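Giardin subunit alpha-1 (PDB 4EVF) is an annexin that binds calcium and, in a calcium-dependent way, phospholipids including phosphatidylserine, and takes part in parasite attachment to the intestinal mucosa. Local coordinates at residues L225-C237 with I251-A265. Numbering follows the deposited sequence.
Sequences LGMHRLAAYLINC and ITGMMVDKCLGAKHA
His228 and Ala231 pack against the turn between helix 245-255 and helix 262-265, in what is predicted to be the fourth annexin repeat of this all-helical protein. Helix 227-237 runs nearly antiparallel to helix 251-255, with 160° between their directions. The axes of these segments approach to 12.1 Å at the closest. The loop after the second helix comes much closer, with His228 CA 4.4 Å from Cys259 CA. It makes a type I beta turn from Cys259 to Ala262.

The imidazole of His228 meets this turn with its edge. Its CD2 lies 3.6 Å from Gly261 O, which is near the ring plane. CG sits between the backbone N and the carbonyl carbon (chi1 70°), and this brings the ring over to Gly261. Arg229 CG of the same helix rests on one ring face, offset toward the rim. Ala265 CB approaches the same ring obliquely and also touches Arg229 CG.

One turn further along, two alanines make the contact through CB. Ala231 CB is 3.7 Å from Cys259 CB and also touches Cys259 SG and Ala262 CB. Ala232 CB sits against Ala262 O and the CB of Ala265. Trp292 of helix 284-292 packs on Ala262 and on Ile235.

The two ends of the contact are carried by longer chains. Ile251 CD1 touches both Leu234 CB and Ile235 CG1, the latter at 3.7 Å. The Ile235 and Ile251 side chains cross at a slant. At the other end Met227 SD meets Met255 CE at 4.2 Å. Met255 also touches Arg78 of helix 74-87, in what is predicted to be the second repeat. Across the centre, Ala262 CA makes a CA-H...O contact of 3.6 Å with His228 O, with an angle of 142° at the hydrogen.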
# COMPACT_ATOMS: atom_id res chain seq x y z
N LEU A 225 2.82 4.49 12.04
CA LEU A 225 2.05 5.69 12.40
C LEU A 225 0.62 5.62 11.87
O LEU A 225 -0.30 6.17 12.47
CB LEU A 225 2.72 6.96 11.88
CG LEU A 225 4.00 7.39 12.59
CD1 LEU A 225 4.47 8.74 12.04
CD2 LEU A 225 3.76 7.47 14.09
N GLY A 226 0.46 4.96 10.74
CA GLY A 226 -0.86 4.80 10.15
C GLY A 226 -0.74 4.54 8.67
O GLY A 226 0.01 5.23 7.97
N MET A 227 -1.49 3.56 8.20
CA MET A 227 -1.48 3.18 6.80
C MET A 227 -1.79 4.36 5.87
O MET A 227 -1.25 4.44 4.76
CB MET A 227 -2.45 2.03 6.56
CG MET A 227 -1.96 0.70 7.10
SD MET A 227 -0.50 0.08 6.22
CE MET A 227 0.23 -0.94 7.49
N HIS A 228 -2.66 5.28 6.31
CA HIS A 228 -3.01 6.46 5.50
C HIS A 228 -1.85 7.44 5.40
O HIS A 228 -1.75 8.19 4.43
CB HIS A 228 -4.25 7.18 6.05
CG HIS A 228 -4.02 7.87 7.36
ND1 HIS A 228 -3.83 7.20 8.54
CD2 HIS A 228 -3.97 9.19 7.67
CE1 HIS A 228 -3.66 8.07 9.53
NE2 HIS A 228 -3.75 9.28 9.02
N ARG A 229 -0.97 7.42 6.40
CA ARG A 229 0.22 8.25 6.39
C ARG A 229 1.31 7.68 5.49
O ARG A 229 2.06 8.42 4.87
CB ARG A 229 0.73 8.49 7.81
CG ARG A 229 -0.25 9.28 8.67
CD ARG A 229 0.26 9.52 10.06
NE ARG A 229 1.26 10.59 10.10
CZ ARG A 229 1.66 11.20 11.21
NH1 ARG A 229 1.14 10.85 12.38
NH2 ARG A 229 2.58 12.16 11.16
N LEU A 230 1.42 6.35 5.43
CA LEU A 230 2.31 5.73 4.46
C LEU A 230 1.76 5.96 3.05
O LEU A 230 2.51 6.27 2.12
CB LEU A 230 2.51 4.24 4.74
CG LEU A 230 3.45 3.53 3.75
CD1 LEU A 230 4.84 4.21 3.73
CD2 LEU A 230 3.59 2.05 4.04
N ALA A 231 0.44 5.79 2.90
CA ALA A 231 -0.22 6.09 1.63
C ALA A 231 0.10 7.51 1.13
O ALA A 231 0.44 7.70 -0.03
CB ALA A 231 -1.73 5.90 1.76
N ALA A 232 -0.04 8.50 2.01
CA ALA A 232 0.27 9.89 1.64
C ALA A 232 1.68 10.00 1.07
O ALA A 232 1.89 10.60 0.01
CB ALA A 232 0.13 10.78 2.84
N TYR A 233 2.64 9.43 1.79
CA TYR A 233 4.05 9.43 1.39
C TYR A 233 4.31 8.73 0.06
O TYR A 233 5.06 9.22 -0.80
CB TYR A 233 4.88 8.78 2.50
CG TYR A 233 6.34 8.57 2.11
CD1 TYR A 233 7.17 9.67 1.87
CD2 TYR A 233 6.88 7.30 1.99
CE1 TYR A 233 8.49 9.50 1.52
CE2 TYR A 233 8.22 7.12 1.63
CZ TYR A 233 9.02 8.23 1.40
OH TYR A 233 10.35 8.08 1.04
N LEU A 234 3.74 7.54 -0.11
CA LEU A 234 3.92 6.81 -1.34
C LEU A 234 3.17 7.49 -2.49
O LEU A 234 3.64 7.47 -3.62
CB LEU A 234 3.47 5.35 -1.15
CG LEU A 234 4.32 4.40 -0.28
CD1 LEU A 234 3.71 3.00 -0.08
CD2 LEU A 234 5.77 4.31 -0.74
N ILE A 235 2.20 8.27 -2.29
CA ILE A 235 1.55 9.02 -3.38
C ILE A 235 2.39 10.21 -3.78
O ILE A 235 2.54 10.51 -4.96
CB ILE A 235 0.13 9.47 -2.99
CG1 ILE A 235 -0.80 8.26 -3.00
CG2 ILE A 235 -0.39 10.55 -3.94
CD1 ILE A 235 -2.17 8.57 -2.43
N ASN A 236 2.96 10.87 -2.78
CA ASN A 236 3.88 11.97 -3.05
C ASN A 236 5.12 11.50 -3.85
O ASN A 236 5.54 12.16 -4.80
CB ASN A 236 4.25 12.66 -1.73
CG ASN A 236 5.15 13.86 -1.94
OD1 ASN A 236 6.34 13.81 -1.63
ND2 ASN A 236 4.58 14.95 -2.45
N CYS A 237 5.68 10.36 -3.46
CA CYS A 237 6.77 9.73 -4.19
C CYS A 237 6.37 9.52 -5.65
O CYS A 237 7.13 9.87 -6.56
CB CYS A 237 7.19 8.40 -3.56
SG CYS A 237 7.91 8.48 -1.89
N ILE A 251 -1.08 0.77 -5.31
CA ILE A 251 -1.65 1.19 -4.03
C ILE A 251 -3.12 1.60 -4.10
O ILE A 251 -3.88 1.37 -3.16
CB ILE A 251 -0.79 2.27 -3.31
CG1 ILE A 251 -1.00 3.66 -3.92
CG2 ILE A 251 0.69 1.91 -3.34
CD1 ILE A 251 -0.01 4.69 -3.37
N THR A 252 -3.53 2.20 -5.22
CA THR A 252 -4.94 2.56 -5.37
C THR A 252 -5.81 1.31 -5.53
O THR A 252 -6.85 1.18 -4.88
CB THR A 252 -5.17 3.54 -6.52
OG1 THR A 252 -4.21 4.60 -6.44
CG2 THR A 252 -6.57 4.14 -6.46
N GLY A 253 -5.36 0.38 -6.37
CA GLY A 253 -6.09 -0.85 -6.65
C GLY A 253 -6.27 -1.76 -5.45
O GLY A 253 -7.30 -2.42 -5.31
N MET A 254 -5.27 -1.79 -4.57
CA MET A 254 -5.28 -2.66 -3.40
C MET A 254 -5.84 -2.01 -2.14
O MET A 254 -6.38 -2.70 -1.28
CB MET A 254 -3.86 -3.13 -3.06
CG MET A 254 -3.26 -4.16 -4.01
SD MET A 254 -1.61 -4.64 -3.50
CE MET A 254 -0.76 -3.07 -3.38
N MET A 255 -5.69 -0.70 -2.02
CA MET A 255 -5.74 -0.09 -0.69
C MET A 255 -6.52 1.22 -0.56
O MET A 255 -6.60 1.78 0.53
CB MET A 255 -4.31 0.13 -0.16
CG MET A 255 -3.67 -1.12 0.44
SD MET A 255 -4.33 -1.49 2.08
CE MET A 255 -3.22 -0.55 3.13
N VAL A 256 -7.09 1.70 -1.66
CA VAL A 256 -7.68 3.04 -1.64
C VAL A 256 -8.74 3.17 -0.54
O VAL A 256 -8.74 4.15 0.20
CB VAL A 256 -8.22 3.51 -3.02
CG1 VAL A 256 -9.45 2.74 -3.43
CG2 VAL A 256 -8.52 5.00 -2.99
N ASP A 257 -9.60 2.16 -0.41
CA ASP A 257 -10.68 2.23 0.58
C ASP A 257 -10.17 2.35 2.03
O ASP A 257 -10.82 2.99 2.86
CB ASP A 257 -11.64 1.02 0.45
CG ASP A 257 -11.07 -0.27 1.01
OD1 ASP A 257 -9.84 -0.50 0.90
OD2 ASP A 257 -11.85 -1.08 1.57
N LYS A 258 -9.02 1.75 2.33
CA LYS A 258 -8.51 1.72 3.70
C LYS A 258 -7.65 2.96 4.03
O LYS A 258 -7.33 3.20 5.19
CB LYS A 258 -7.67 0.46 3.95
CG LYS A 258 -8.33 -0.86 3.59
CD LYS A 258 -7.56 -2.04 4.20
CE LYS A 258 -8.18 -3.40 3.82
NZ LYS A 258 -9.65 -3.35 3.64
N CYS A 259 -7.30 3.74 3.01
CA CYS A 259 -6.33 4.82 3.20
C CYS A 259 -6.89 6.18 2.85
O CYS A 259 -6.14 7.11 2.59
CB CYS A 259 -5.10 4.59 2.32
SG CYS A 259 -4.14 3.09 2.66
N LEU A 260 -8.21 6.31 2.83
CA LEU A 260 -8.79 7.56 2.33
C LEU A 260 -8.43 8.81 3.16
O LEU A 260 -8.65 9.93 2.71
CB LEU A 260 -10.30 7.43 2.13
CG LEU A 260 -10.69 6.60 0.90
CD1 LEU A 260 -12.18 6.31 0.88
CD2 LEU A 260 -10.25 7.30 -0.40
N GLY A 261 -7.87 8.61 4.35
CA GLY A 261 -7.37 9.71 5.15
C GLY A 261 -6.06 10.27 4.60
O GLY A 261 -5.50 11.23 5.14
N ALA A 262 -5.58 9.68 3.52
CA ALA A 262 -4.33 10.10 2.91
C ALA A 262 -4.36 11.59 2.54
O ALA A 262 -3.38 12.31 2.75
CB ALA A 262 -4.03 9.24 1.70
N LYS A 263 -5.50 12.07 2.03
CA LYS A 263 -5.56 13.46 1.58
C LYS A 263 -5.27 14.48 2.69
O LYS A 263 -4.71 15.55 2.44
CB LYS A 263 -6.88 13.76 0.87
CG LYS A 263 -8.11 13.40 1.67
CD LYS A 263 -9.37 13.58 0.83
CE LYS A 263 -10.54 12.84 1.47
NZ LYS A 263 -11.82 13.09 0.75
N HIS A 264 -5.64 14.14 3.92
CA HIS A 264 -5.43 15.03 5.05
C HIS A 264 -3.99 14.96 5.53
O HIS A 264 -3.37 15.99 5.85
CB HIS A 264 -6.40 14.69 6.18
CG HIS A 264 -7.84 14.73 5.75
ND1 HIS A 264 -8.52 15.91 5.54
CD2 HIS A 264 -8.71 13.73 5.47
CE1 HIS A 264 -9.76 15.64 5.16
NE2 HIS A 264 -9.90 14.32 5.11
N ALA A 265 -3.44 13.75 5.56
CA ALA A 265 -2.05 13.56 5.94
C ALA A 265 -1.12 14.08 4.86
O ALA A 265 0.06 14.31 5.10
CB ALA A 265 -1.78 12.09 6.21